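Local coordinates for putative fructosamine-3-kinase (Thermobifida fusca YX, PDB 3F7W), which is of unconfirmed function but probably acts as a kinase of the fructosamine kinase family, at residues A51-G56 / D83-A88; F58-L63 / D125-P130; L63-L68 / P75-A80. All coordinates share one frame; numbering follows the deposited sequence. Where two conformers were deposited one is given.

Overall arrangement
All three contacts gather around helix 57-68 of a protein-kinase-like fold, beside the five-stranded antiparallel sheet. Contact 1 joins the loop entering the helix to the turn between strands 79-83 and 86-90, contact 2 sets the first half of the helix against strand 126-128, and contact 3 packs its last turns on the chain leading into strand 79-83. Along the chain 51-56, 58-63 and 63-68 come first, then 75-80 and 83-88, with 125-130 last, so contacts 1 and 2 alternate. The centres of contacts 1 and 2 are about 10 Å apart. Those of contacts 2 and 3, which share Leu63, are about 12 Å apart. Together they line the approach to the helix, its flank and its last turns.

Contact 1. Residues A51-G56 / D83-A88; sequences APALDG and DDRTLA
The guanidinium group of Arg85 turns its edge to the 51-56 loop: Ala51 O lies only 10° out of the group's plane, with Ala51 CA at the same edge, while the methyl of Ala53 approaches obliquely, its CB 3.6 Å from Arg85 NH1. Both terminal nitrogens donate to one oxygen, Arg85 NH1 to Ala51 O over 2.8 Å and Arg85 NH2 to Ala51 O over 2.7 Å. Sharing the acceptor bends both bonds, with N-H...O angles of 136° and 142°; NH2 meets a lone pair in the carbonyl plane, whereas NH1 comes almost straight down the C=O bond. NH2 also bonds to Pro48 O. Bends at chi2 and chi3 of Arg85 bring the group to the loop.

Arg85 belongs to the turn of the antiparallel hairpin formed by strands 79-83 and 86-90 in the kinase-like sheet. An Asx turn shapes it: Asp83 OD1, met from above its carboxylate plane, accepts from Arg85 N at 2.8 Å. A leucine here would remove both Arg85 donors to Ala51 O, and the one to Pro48 O, and is likely to let the loop drift from the hairpin. Farther along, a water donates to Asp84 O at 2.8 Å and, weakly, to Leu54 O.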
ATOM      1  N   ALA A  51     -14.218   2.276  21.114  1.00 24.42           N
ATOM      2  CA  ALA A  51     -12.976   1.498  21.171  1.00 25.70           C
ATOM      3  C   ALA A  51     -11.772   2.438  21.064  1.00 28.98           C
ATOM      4  O   ALA A  51     -11.828   3.418  20.365  1.00 25.86           O
ATOM      5  CB  ALA A  51     -12.933   0.528  20.013  1.00 26.32           C
ATOM      6  N   PRO A  52     -10.692   2.146  21.782  1.00 34.81           N
ATOM      7  CA  PRO A  52      -9.505   2.974  21.666  1.00 35.86           C
ATOM      8  C   PRO A  52      -8.890   2.634  20.350  1.00 38.48           C
ATOM      9  O   PRO A  52      -8.973   1.478  19.923  1.00 41.43           O
ATOM     10  CB  PRO A  52      -8.636   2.486  22.803  1.00 38.32           C
ATOM     11  CG  PRO A  52      -8.953   1.039  22.857  1.00 44.94           C
ATOM     12  CD  PRO A  52     -10.473   1.025  22.698  1.00 39.29           C
ATOM     13  N   ALA A  53      -8.295   3.625  19.704  1.00 35.47           N
ATOM     14  CA  ALA A  53      -7.806   3.472  18.349  1.00 35.48           C
ATOM     15  C   ALA A  53      -6.425   4.109  18.235  1.00 31.47           C
ATOM     16  O   ALA A  53      -6.115   5.068  18.931  1.00 29.28           O
ATOM     17  CB  ALA A  53      -8.741   4.138  17.428  1.00 35.28           C
ATOM     18  N   LEU A  54      -5.639   3.587  17.306  1.00 29.90           N
ATOM     19  CA  LEU A  54      -4.311   4.106  17.034  1.00 26.56           C
ATOM     20  C   LEU A  54      -4.336   5.531  16.554  1.00 24.77           C
ATOM     21  O   LEU A  54      -5.086   5.879  15.621  1.00 26.29           O
ATOM     22  CB  LEU A  54      -3.578   3.188  16.030  1.00 26.96           C
ATOM     23  CG  LEU A  54      -3.032   1.889  16.623  1.00 33.31           C
ATOM     24  CD1 LEU A  54      -2.822   0.821  15.548  1.00 30.88           C
ATOM     25  CD2 LEU A  54      -1.737   2.148  17.439  1.00 28.88           C
ATOM     26  N   ASP A  55      -3.482   6.365  17.148  0.50 23.05           N
ATOM     27  CA  ASP A  55      -3.307   7.784  16.792  0.50 24.20           C
ATOM     28  C   ASP A  55      -3.035   8.074  15.295  0.50 25.90           C
ATOM     29  O   ASP A  55      -1.923   7.824  14.830  0.50 23.17           O
ATOM     30  CB  ASP A  55      -2.118   8.332  17.623  0.50 24.43           C
ATOM     31  CG  ASP A  55      -1.725   9.751  17.251  0.50 29.55           C
ATOM     32  OD1 ASP A  55      -2.627  10.524  16.837  0.50 28.60           O
ATOM     33  OD2 ASP A  55      -0.513  10.088  17.390  0.50 23.03           O
ATOM     34  N   GLY A  56      -4.001   8.654  14.558  1.00 26.43           N
ATOM     35  CA  GLY A  56      -3.736   9.020  13.176  1.00 27.47           C
ATOM     36  C   GLY A  56      -3.887   7.894  12.166  1.00 26.09           C
ATOM     37  O   GLY A  56      -3.514   8.043  10.998  1.00 28.01           O
ATOM     38  N   ASP A  83     -13.343  10.614   9.629  1.00 26.92           N
ATOM     39  CA  ASP A  83     -12.833  11.150  10.887  1.00 29.75           C
ATOM     40  C   ASP A  83     -11.951  10.082  11.482  1.00 29.81           C
ATOM     41  O   ASP A  83     -11.644   9.104  10.822  1.00 30.39           O
ATOM     42  CB  ASP A  83     -13.954  11.596  11.820  1.00 30.09           C
ATOM     43  CG  ASP A  83     -14.851  10.449  12.290  1.00 29.23           C
ATOM     44  OD1 ASP A  83     -14.481   9.264  12.191  1.00 36.83           O
ATOM     45  OD2 ASP A  83     -15.940  10.800  12.769  1.00 39.27           O
ATOM     46  N   ASP A  84     -11.504  10.256  12.725  0.50 29.05           N
ATOM     47  CA  ASP A  84     -10.542   9.301  13.295  0.50 29.53           C
ATOM     48  C   ASP A  84     -11.152   7.911  13.518  0.50 30.22           C
ATOM     49  O   ASP A  84     -10.417   6.967  13.794  0.50 34.44           O
ATOM     50  CB  ASP A  84      -9.977   9.797  14.625  0.50 30.26           C
ATOM     51  CG  ASP A  84      -9.127  11.042  14.480  0.50 22.74           C
ATOM     52  OD1 ASP A  84      -8.449  11.212  13.448  0.50 23.87           O
ATOM     53  OD2 ASP A  84      -9.146  11.860  15.416  0.50 34.01           O
ATOM     54  N   ARG A  85     -12.475   7.810  13.433  1.00 33.03           N
ATOM     55  CA  ARG A  85     -13.196   6.530  13.710  1.00 37.31           C
ATOM     56  C   ARG A  85     -13.784   5.847  12.448  1.00 38.02           C
ATOM     57  O   ARG A  85     -14.197   4.678  12.515  1.00 32.90           O
ATOM     58  CB  ARG A  85     -14.413   6.785  14.622  1.00 34.87           C
ATOM     59  CG  ARG A  85     -14.273   7.779  15.763  1.00 43.90           C
ATOM     60  CD  ARG A  85     -13.371   7.233  16.835  1.00 40.96           C
ATOM     61  NE  ARG A  85     -13.854   5.950  17.338  1.00 37.66           N
ATOM     62  CZ  ARG A  85     -13.156   5.164  18.148  1.00 34.23           C
ATOM     63  NH1 ARG A  85     -11.928   5.501  18.547  1.00 41.55           N
ATOM     64  NH2 ARG A  85     -13.664   4.025  18.521  1.00 34.11           N
ATOM     65  N   THR A  86     -13.903   6.609  11.347  1.00 38.02           N
ATOM     66  CA  THR A  86     -14.780   6.241  10.216  1.00 35.55           C
ATOM     67  C   THR A  86     -14.142   6.731   8.913  1.00 34.93           C
ATOM     68  O   THR A  86     -13.587   7.837   8.849  1.00 36.23           O
ATOM     69  CB  THR A  86     -16.147   6.888  10.339  1.00 36.62           C
ATOM     70  OG1 THR A  86     -16.601   6.830  11.697  1.00 42.16           O
ATOM     71  CG2 THR A  86     -17.189   6.234   9.425  1.00 34.19           C
ATOM     72  N   LEU A  87     -14.189   5.894   7.893  1.00 30.02           N
ATOM     73  CA  LEU A  87     -13.726   6.281   6.574  1.00 29.21           C
ATOM     74  C   LEU A  87     -14.733   5.723   5.560  1.00 28.46           C
ATOM     75  O   LEU A  87     -14.967   4.516   5.528  1.00 28.89           O
ATOM     76  CB  LEU A  87     -12.308   5.749   6.332  1.00 31.30           C
ATOM     77  CG  LEU A  87     -11.657   5.951   4.963  1.00 36.14           C
ATOM     78  CD1 LEU A  87     -11.615   7.418   4.554  1.00 32.59           C
ATOM     79  CD2 LEU A  87     -10.228   5.333   4.919  1.00 33.83           C
ATOM     80  N   ALA A  88     -15.369   6.632   4.816  1.00 27.52           N
ATOM     81  CA  ALA A  88     -16.419   6.326   3.821  1.00 27.98           C
ATOM     82  C   ALA A  88     -15.880   6.727   2.445  1.00 27.25           C
ATOM     83  O   ALA A  88     -15.449   7.882   2.255  1.00 28.63           O
ATOM     84  CB  ALA A  88     -17.690   7.104   4.098  1.00 26.65           C
TER
HETATM   85  O   HOH W   1      -7.639   6.757  13.517  1.00 28.91           O

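Contact 2. Residues F58-L63 / D125-P130; sequences FRAEAL and DGYIGP. With EDO (1,2-ethanediol), chain G.
Ala60 pushes its methyl against the carbonyl oxygen of Asp125, just before strand 126-128, and the edge of the Tyr127 ring: Ala60 CB lies 3.5 Å from Asp125 O and, near the ring plane, 4.3 Å from Tyr127 CD2. The small side chain permits a close approach of the two backbones, Ala60 CA standing 5.8 Å from Gly126 CA. No hydrogen bond crosses between the segments, and the 98 Å² buried in all marks a slight contact. Tyr127 reaches this place with CG beside its backbone N (chi1 -75°), and its hydroxyl is held by Asp55 O, in the loop that precedes the helix.

Strand 126-128 pairs with strand 131-133 in a short antiparallel ribbon, and Ile128 packs on Val265 of helix 251-270, so Ala60 meets an element backed by the helical part of the chain. One residue on from Ala60, Glu61 forms a salt bridge with Lys45 of strand 41-46, consistent with the lysine-glutamate pair of protein-kinase-like folds, which in relatives lies beside the nucleotide site.

A molecule of 1,2-ethanediol, probably from the crystallisation liquor, lies beside Glu61 and Phe58. Glu61, its chain extended and CG opposite the backbone N (chi1 -172°), brings OE1 to the diol. Glu61 OE1 accepts weakly from diol O1 at 3.3 Å; the approach of diol O2 to Glu61 OE1 is so short that its geometry is doubtful. Lys45 also bonds to the diol, whose C1 rests 3.9 Å above one face of the Phe58 ring, offset toward its rim.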
ATOM      1  N   PHE A  58      -6.688   6.283  10.755  1.00 26.79           N
ATOM      2  CA  PHE A  58      -7.617   6.571   9.664  1.00 26.45           C
ATOM      3  C   PHE A  58      -7.161   7.788   8.867  1.00 25.64           C
ATOM      4  O   PHE A  58      -7.293   7.802   7.646  1.00 26.13           O
ATOM      5  CB  PHE A  58      -9.047   6.736  10.181  1.00 29.21           C
ATOM      6  CG  PHE A  58      -9.751   5.426  10.396  1.00 33.31           C
ATOM      7  CD1 PHE A  58      -9.177   4.432  11.185  1.00 45.77           C
ATOM      8  CD2 PHE A  58     -10.986   5.182   9.862  1.00 40.94           C
ATOM      9  CE1 PHE A  58      -9.822   3.204  11.384  1.00 40.79           C
ATOM     10  CE2 PHE A  58     -11.634   3.946  10.076  1.00 35.67           C
ATOM     11  CZ  PHE A  58     -11.033   2.966  10.812  1.00 36.76           C
ATOM     12  N   ARG A  59      -6.612   8.778   9.557  0.50 25.08           N
ATOM     13  CA  ARG A  59      -6.058   9.953   8.909  0.50 26.58           C
ATOM     14  C   ARG A  59      -5.041   9.596   7.828  0.50 26.22           C
ATOM     15  O   ARG A  59      -5.040  10.177   6.748  0.50 25.04           O
ATOM     16  CB  ARG A  59      -5.404  10.837   9.958  0.50 27.35           C
ATOM     17  CG  ARG A  59      -4.557  11.977   9.401  0.50 29.05           C
ATOM     18  CD  ARG A  59      -4.085  12.848  10.541  0.50 33.37           C
ATOM     19  NE  ARG A  59      -5.219  13.565  11.111  0.50 34.94           N
ATOM     20  CZ  ARG A  59      -5.576  14.806  10.794  0.50 38.79           C
ATOM     21  NH1 ARG A  59      -4.877  15.507   9.909  0.50 39.66           N
ATOM     22  NH2 ARG A  59      -6.645  15.342  11.366  0.50 39.04           N
ATOM     23  N   ALA A  60      -4.163   8.646   8.125  1.00 25.04           N
ATOM     24  CA  ALA A  60      -3.123   8.254   7.170  1.00 24.90           C
ATOM     25  C   ALA A  60      -3.738   7.748   5.867  1.00 25.80           C
ATOM     26  O   ALA A  60      -3.240   8.056   4.759  1.00 27.05           O
ATOM     27  CB  ALA A  60      -2.204   7.147   7.807  1.00 24.47           C
ATOM     28  N   GLU A  61      -4.804   6.968   5.981  1.00 24.38           N
ATOM     29  CA  GLU A  61      -5.486   6.455   4.808  1.00 28.17           C
ATOM     30  C   GLU A  61      -6.287   7.585   4.094  1.00 26.41           C
ATOM     31  O   GLU A  61      -6.213   7.676   2.879  1.00 27.30           O
ATOM     32  CB  GLU A  61      -6.386   5.272   5.129  1.00 28.19           C
ATOM     33  CG  GLU A  61      -6.928   4.634   3.804  1.00 30.88           C
ATOM     34  CD  GLU A  61      -7.674   3.338   3.925  1.00 31.89           C
ATOM     35  OE1 GLU A  61      -7.612   2.670   4.962  1.00 33.65           O
ATOM     36  OE2 GLU A  61      -8.345   2.981   2.923  1.00 36.77           O
ATOM     37  N   ALA A  62      -7.026   8.401   4.842  1.00 26.23           N
ATOM     38  CA  ALA A  62      -7.836   9.487   4.217  1.00 25.40           C
ATOM     39  C   ALA A  62      -6.910  10.449   3.451  1.00 26.61           C
ATOM     40  O   ALA A  62      -7.185  10.824   2.282  1.00 27.20           O
ATOM     41  CB  ALA A  62      -8.686  10.241   5.259  1.00 26.03           C
ATOM     42  N   LEU A  63      -5.836  10.874   4.109  1.00 25.85           N
ATOM     43  CA  LEU A  63      -4.882  11.809   3.494  1.00 27.03           C
ATOM     44  C   LEU A  63      -4.132  11.134   2.359  1.00 26.89           C
ATOM     45  O   LEU A  63      -3.862  11.750   1.309  1.00 27.84           O
ATOM     46  CB  LEU A  63      -3.930  12.396   4.523  1.00 29.27           C
ATOM     47  CG  LEU A  63      -4.558  13.298   5.624  1.00 29.32           C
ATOM     48  CD1 LEU A  63      -3.474  14.010   6.431  1.00 32.19           C
ATOM     49  CD2 LEU A  63      -5.529  14.316   5.036  1.00 32.45           C
ATOM     50  N   ASP A 125       1.744  11.084   9.706  1.00 28.17           N
ATOM     51  CA  ASP A 125       2.320   9.882  10.314  1.00 26.95           C
ATOM     52  C   ASP A 125       1.773   8.643   9.631  1.00 25.54           C
ATOM     53  O   ASP A 125       0.576   8.560   9.347  1.00 26.48           O
ATOM     54  CB  ASP A 125       1.984   9.810  11.797  1.00 27.91           C
ATOM     55  CG  ASP A 125       2.682  10.911  12.637  1.00 35.50           C
ATOM     56  OD1 ASP A 125       3.686  11.512  12.203  1.00 37.23           O
ATOM     57  OD2 ASP A 125       2.221  11.133  13.761  1.00 44.69           O
ATOM     58  N   GLY A 126       2.642   7.683   9.341  1.00 26.44           N
ATOM     59  CA  GLY A 126       2.225   6.528   8.578  1.00 25.75           C
ATOM     60  C   GLY A 126       1.914   5.268   9.344  1.00 26.17           C
ATOM     61  O   GLY A 126       2.315   5.099  10.509  1.00 25.87           O
ATOM     62  N   TYR A 127       1.177   4.391   8.674  1.00 25.54           N
ATOM     63  CA  TYR A 127       0.896   3.044   9.136  1.00 25.44           C
ATOM     64  C   TYR A 127       1.015   2.063   7.985  1.00 25.88           C
ATOM     65  O   TYR A 127       0.692   2.374   6.810  1.00 26.44           O
ATOM     66  CB  TYR A 127      -0.521   2.920   9.733  1.00 24.83           C
ATOM     67  CG  TYR A 127      -0.639   3.537  11.103  1.00 22.89           C
ATOM     68  CD1 TYR A 127      -0.329   2.785  12.240  1.00 24.69           C
ATOM     69  CD2 TYR A 127      -0.959   4.881  11.265  1.00 26.92           C
ATOM     70  CE1 TYR A 127      -0.392   3.345  13.515  1.00 25.13           C
ATOM     71  CE2 TYR A 127      -1.044   5.439  12.535  1.00 26.01           C
ATOM     72  CZ  TYR A 127      -0.747   4.674  13.654  1.00 24.55           C
ATOM     73  OH  TYR A 127      -0.817   5.231  14.928  1.00 26.16           O
ATOM     74  N   ILE A 128       1.382   0.845   8.363  1.00 26.80           N
ATOM     75  CA  ILE A 128       1.348  -0.293   7.460  1.00 29.22           C
ATOM     76  C   ILE A 128       0.607  -1.365   8.269  1.00 28.82           C
ATOM     77  O   ILE A 128       1.103  -1.869   9.276  1.00 29.27           O
ATOM     78  CB  ILE A 128       2.774  -0.648   6.975  1.00 30.00           C
ATOM     79  CG1 ILE A 128       2.721  -1.727   5.873  1.00 29.51           C
ATOM     80  CG2 ILE A 128       3.717  -1.068   8.166  1.00 28.60           C
ATOM     81  CD1 ILE A 128       2.134  -1.206   4.495  1.00 32.49           C
ATOM     82  N   GLY A 129      -0.633  -1.630   7.864  1.00 30.23           N
ATOM     83  CA  GLY A 129      -1.628  -2.254   8.733  1.00 32.52           C
ATOM     84  C   GLY A 129      -1.729  -1.484  10.045  1.00 31.16           C
ATOM     85  O   GLY A 129      -1.828  -0.260  10.019  1.00 31.13           O
ATOM     86  N   PRO A 130      -1.666  -2.188  11.183  1.00 31.44           N
ATOM     87  CA  PRO A 130      -1.658  -1.538  12.493  1.00 31.22           C
ATOM     88  C   PRO A 130      -0.272  -1.089  12.963  1.00 27.19           C
ATOM     89  O   PRO A 130      -0.159  -0.528  14.060  1.00 27.78           O
ATOM     90  CB  PRO A 130      -2.184  -2.647  13.420  1.00 33.87           C
ATOM     91  CG  PRO A 130      -1.634  -3.908  12.836  1.00 32.04           C
ATOM     92  CD  PRO A 130      -1.587  -3.666  11.300  1.00 31.15           C
TER
HETATM   93  C1  EDO G 293      -8.037   1.405   8.385  1.00 48.02           C
HETATM   94  O1  EDO G 293      -7.569   0.448   7.425  1.00 39.75           O
HETATM   95  C2  EDO G 293      -6.975   2.446   8.543  1.00 48.04           C
HETATM   96  O2  EDO G 293      -6.966   3.124   7.311  1.00 33.32           O

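Contact 3. Residues L63-L68 / P75-A80; sequences LGLDWL and PVPQVA. With EDO (1,2-ethanediol), chain H.
Leu65 forks between Val76 and Val79, and the tightest packing is on its CD2 branch: CD2 lies 3.4 Å from Val76 CG1, closer than usual for two carbons, and 4.0 Å from Pro77 CD. The other branch, Leu65 CD1, meets Val79 CG2 at 3.5 Å. Holding CG beside the backbone N (chi1 -75°) points both branches at the 75-80 chain, where the Leu65 side chain runs at about a right angle to those of Pro77 and Val79. Val76 bridges two helical leucines: CG1 meets Leu65, and Val76 CG2 sits 4.0 Å from Leu68 CG. Met89 of strand 86-90 and Pro212 close in around Leu65.

The polar side is looser. No direct hydrogen bond links the segments; instead a water donates to Pro77 O at 2.8 Å and, weakly, to Leu65 O. Gln78 turns away from the helix, and Gln78 OE1 accepts a weak bond from O1 of a 1,2-ethanediol, 3.2 Å away. Val79 is partly exposed, unlike Leu65, Leu68, Val76 and Pro77.

The topology, a helix end packed by leucines on the connection that returns to the sheet as strand 79-83, is consistent with the junction between helix C and strand 4 in the N-terminal lobe of protein-kinase-like folds.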
ATOM      1  N   LEU A  63      -5.836  10.874   4.109  1.00 25.85           N
ATOM      2  CA  LEU A  63      -4.882  11.809   3.494  1.00 27.03           C
ATOM      3  C   LEU A  63      -4.132  11.134   2.359  1.00 26.89           C
ATOM      4  O   LEU A  63      -3.862  11.750   1.309  1.00 27.84           O
ATOM      5  CB  LEU A  63      -3.930  12.396   4.523  1.00 29.27           C
ATOM      6  CG  LEU A  63      -4.558  13.298   5.624  1.00 29.32           C
ATOM      7  CD1 LEU A  63      -3.474  14.010   6.431  1.00 32.19           C
ATOM      8  CD2 LEU A  63      -5.529  14.316   5.036  1.00 32.45           C
ATOM      9  N   GLY A  64      -3.793   9.860   2.547  1.00 27.32           N
ATOM     10  CA  GLY A  64      -3.071   9.113   1.524  1.00 27.04           C
ATOM     11  C   GLY A  64      -3.933   8.907   0.289  1.00 26.71           C
ATOM     12  O   GLY A  64      -3.454   9.061  -0.814  1.00 28.42           O
ATOM     13  N   LEU A  65      -5.217   8.611   0.486  1.00 25.40           N
ATOM     14  CA  LEU A  65      -6.139   8.475  -0.648  1.00 26.05           C
ATOM     15  C   LEU A  65      -6.268   9.802  -1.419  1.00 25.99           C
ATOM     16  O   LEU A  65      -6.246   9.812  -2.665  1.00 27.73           O
ATOM     17  CB  LEU A  65      -7.515   7.992  -0.187  1.00 27.23           C
ATOM     18  CG  LEU A  65      -7.700   6.531   0.197  1.00 25.24           C
ATOM     19  CD1 LEU A  65      -9.034   6.277   0.960  1.00 28.02           C
ATOM     20  CD2 LEU A  65      -7.568   5.595  -1.027  1.00 25.10           C
ATOM     21  N   ASP A  66      -6.370  10.915  -0.691  1.00 25.43           N
ATOM     22  CA  ASP A  66      -6.514  12.221  -1.325  1.00 26.42           C
ATOM     23  C   ASP A  66      -5.285  12.560  -2.135  1.00 28.60           C
ATOM     24  O   ASP A  66      -5.363  13.070  -3.247  1.00 27.90           O
ATOM     25  CB  ASP A  66      -6.794  13.300  -0.273  1.00 25.86           C
ATOM     26  CG  ASP A  66      -6.825  14.707  -0.853  1.00 32.92           C
ATOM     27  OD1 ASP A  66      -7.766  15.027  -1.578  1.00 40.53           O
ATOM     28  OD2 ASP A  66      -5.911  15.482  -0.554  1.00 41.09           O
ATOM     29  N   TRP A  67      -4.132  12.298  -1.553  1.00 27.36           N
ATOM     30  CA  TRP A  67      -2.870  12.643  -2.160  1.00 27.35           C
ATOM     31  C   TRP A  67      -2.547  11.750  -3.351  1.00 27.01           C
ATOM     32  O   TRP A  67      -2.077  12.207  -4.397  1.00 28.03           O
ATOM     33  CB  TRP A  67      -1.799  12.566  -1.076  1.00 27.54           C
ATOM     34  CG  TRP A  67      -0.387  12.919  -1.503  1.00 29.09           C
ATOM     35  CD1 TRP A  67       0.130  14.173  -1.696  1.00 32.77           C
ATOM     36  CD2 TRP A  67       0.706  12.004  -1.671  1.00 29.17           C
ATOM     37  NE1 TRP A  67       1.470  14.087  -2.039  1.00 34.99           N
ATOM     38  CE2 TRP A  67       1.850  12.771  -2.009  1.00 30.67           C
ATOM     39  CE3 TRP A  67       0.829  10.614  -1.566  1.00 30.11           C
ATOM     40  CZ2 TRP A  67       3.103  12.184  -2.236  1.00 31.26           C
ATOM     41  CZ3 TRP A  67       2.058  10.037  -1.809  1.00 29.25           C
ATOM     42  CH2 TRP A  67       3.182  10.816  -2.117  1.00 27.95           C
ATOM     43  N   LEU A  68      -2.799  10.465  -3.218  1.00 27.12           N
ATOM     44  CA  LEU A  68      -2.507   9.523  -4.265  1.00 26.66           C
ATOM     45  C   LEU A  68      -3.461   9.633  -5.443  1.00 28.23           C
ATOM     46  O   LEU A  68      -3.108   9.268  -6.585  1.00 28.36           O
ATOM     47  CB  LEU A  68      -2.550   8.118  -3.622  1.00 29.47           C
ATOM     48  CG  LEU A  68      -1.910   6.932  -4.252  1.00 35.63           C
ATOM     49  CD1 LEU A  68      -0.359   7.128  -4.319  1.00 34.33           C
ATOM     50  CD2 LEU A  68      -2.361   5.702  -3.409  1.00 30.26           C
ATOM     51  N   PRO A  75      -6.615   5.329 -10.310  1.00 28.77           N
ATOM     52  CA  PRO A  75      -7.253   4.094  -9.839  1.00 28.23           C
ATOM     53  C   PRO A  75      -7.657   4.161  -8.349  1.00 28.66           C
ATOM     54  O   PRO A  75      -8.042   3.158  -7.794  1.00 28.46           O
ATOM     55  CB  PRO A  75      -6.141   3.046 -10.034  1.00 26.99           C
ATOM     56  CG  PRO A  75      -4.919   3.807  -9.807  1.00 29.04           C
ATOM     57  CD  PRO A  75      -5.152   5.250 -10.204  1.00 26.91           C
ATOM     58  N   VAL A  76      -7.601   5.338  -7.728  1.00 29.26           N
ATOM     59  CA  VAL A  76      -7.816   5.494  -6.284  1.00 30.01           C
ATOM     60  C   VAL A  76      -9.279   5.849  -6.032  1.00 31.00           C
ATOM     61  O   VAL A  76      -9.797   6.787  -6.646  1.00 32.51           O
ATOM     62  CB  VAL A  76      -6.917   6.649  -5.729  1.00 30.99           C
ATOM     63  CG1 VAL A  76      -7.083   6.797  -4.213  1.00 29.70           C
ATOM     64  CG2 VAL A  76      -5.460   6.401  -6.090  1.00 31.79           C
ATOM     65  N   PRO A  77      -9.938   5.174  -5.082  1.00 29.65           N
ATOM     66  CA  PRO A  77     -11.333   5.589  -4.757  1.00 29.23           C
ATOM     67  C   PRO A  77     -11.415   6.986  -4.153  1.00 28.37           C
ATOM     68  O   PRO A  77     -10.523   7.409  -3.394  1.00 29.12           O
ATOM     69  CB  PRO A  77     -11.778   4.585  -3.708  1.00 35.18           C
ATOM     70  CG  PRO A  77     -10.778   3.563  -3.669  1.00 34.46           C
ATOM     71  CD  PRO A  77      -9.489   4.095  -4.202  1.00 28.59           C
ATOM     72  N   GLN A  78     -12.521   7.674  -4.448  1.00 25.16           N
ATOM     73  CA  GLN A  78     -12.830   8.955  -3.855  1.00 27.72           C
ATOM     74  C   GLN A  78     -13.376   8.764  -2.433  1.00 28.74           C
ATOM     75  O   GLN A  78     -14.125   7.838  -2.172  1.00 31.19           O
ATOM     76  CB  GLN A  78     -13.891   9.667  -4.696  1.00 29.10           C
ATOM     77  CG  GLN A  78     -13.536   9.881  -6.162  1.00 33.34           C
ATOM     78  CD  GLN A  78     -14.646  10.612  -6.890  1.00 33.93           C
ATOM     79  OE1 GLN A  78     -15.783  10.637  -6.416  1.00 39.14           O
ATOM     80  NE2 GLN A  78     -14.331  11.209  -8.035  1.00 37.09           N
ATOM     81  N   VAL A  79     -13.001   9.660  -1.554  1.00 28.74           N
ATOM     82  CA  VAL A  79     -13.427   9.623  -0.158  1.00 29.77           C
ATOM     83  C   VAL A  79     -14.670  10.503  -0.047  1.00 28.59           C
ATOM     84  O   VAL A  79     -14.658  11.632  -0.516  1.00 29.27           O
ATOM     85  CB  VAL A  79     -12.303  10.133   0.745  1.00 30.03           C
ATOM     86  CG1 VAL A  79     -12.797  10.259   2.185  1.00 27.87           C
ATOM     87  CG2 VAL A  79     -11.105   9.142   0.646  1.00 31.11           C
ATOM     88  N   ALA A  80     -15.733   9.957   0.535  1.00 26.75           N
ATOM     89  CA  ALA A  80     -16.988  10.679   0.769  1.00 24.13           C
ATOM     90  C   ALA A  80     -16.935  11.428   2.105  1.00 26.79           C
ATOM     91  O   ALA A  80     -17.538  12.484   2.271  1.00 27.97           O
ATOM     92  CB  ALA A  80     -18.162   9.708   0.764  1.00 23.47           C
TER
HETATM   93  C1  EDO H 294     -17.984   8.410  -7.197  1.00 62.50           C
HETATM   94  O1  EDO H 294     -17.494   8.890  -8.448  1.00 72.33           O
HETATM   95  C2  EDO H 294     -19.424   8.849  -7.031  1.00 63.28           C
HETATM   96  O2  EDO H 294     -20.113   7.831  -6.294  1.00 64.27           O
HETATM   97  O   HOH W   2      -9.145   9.793  -3.366  1.00 29.97           O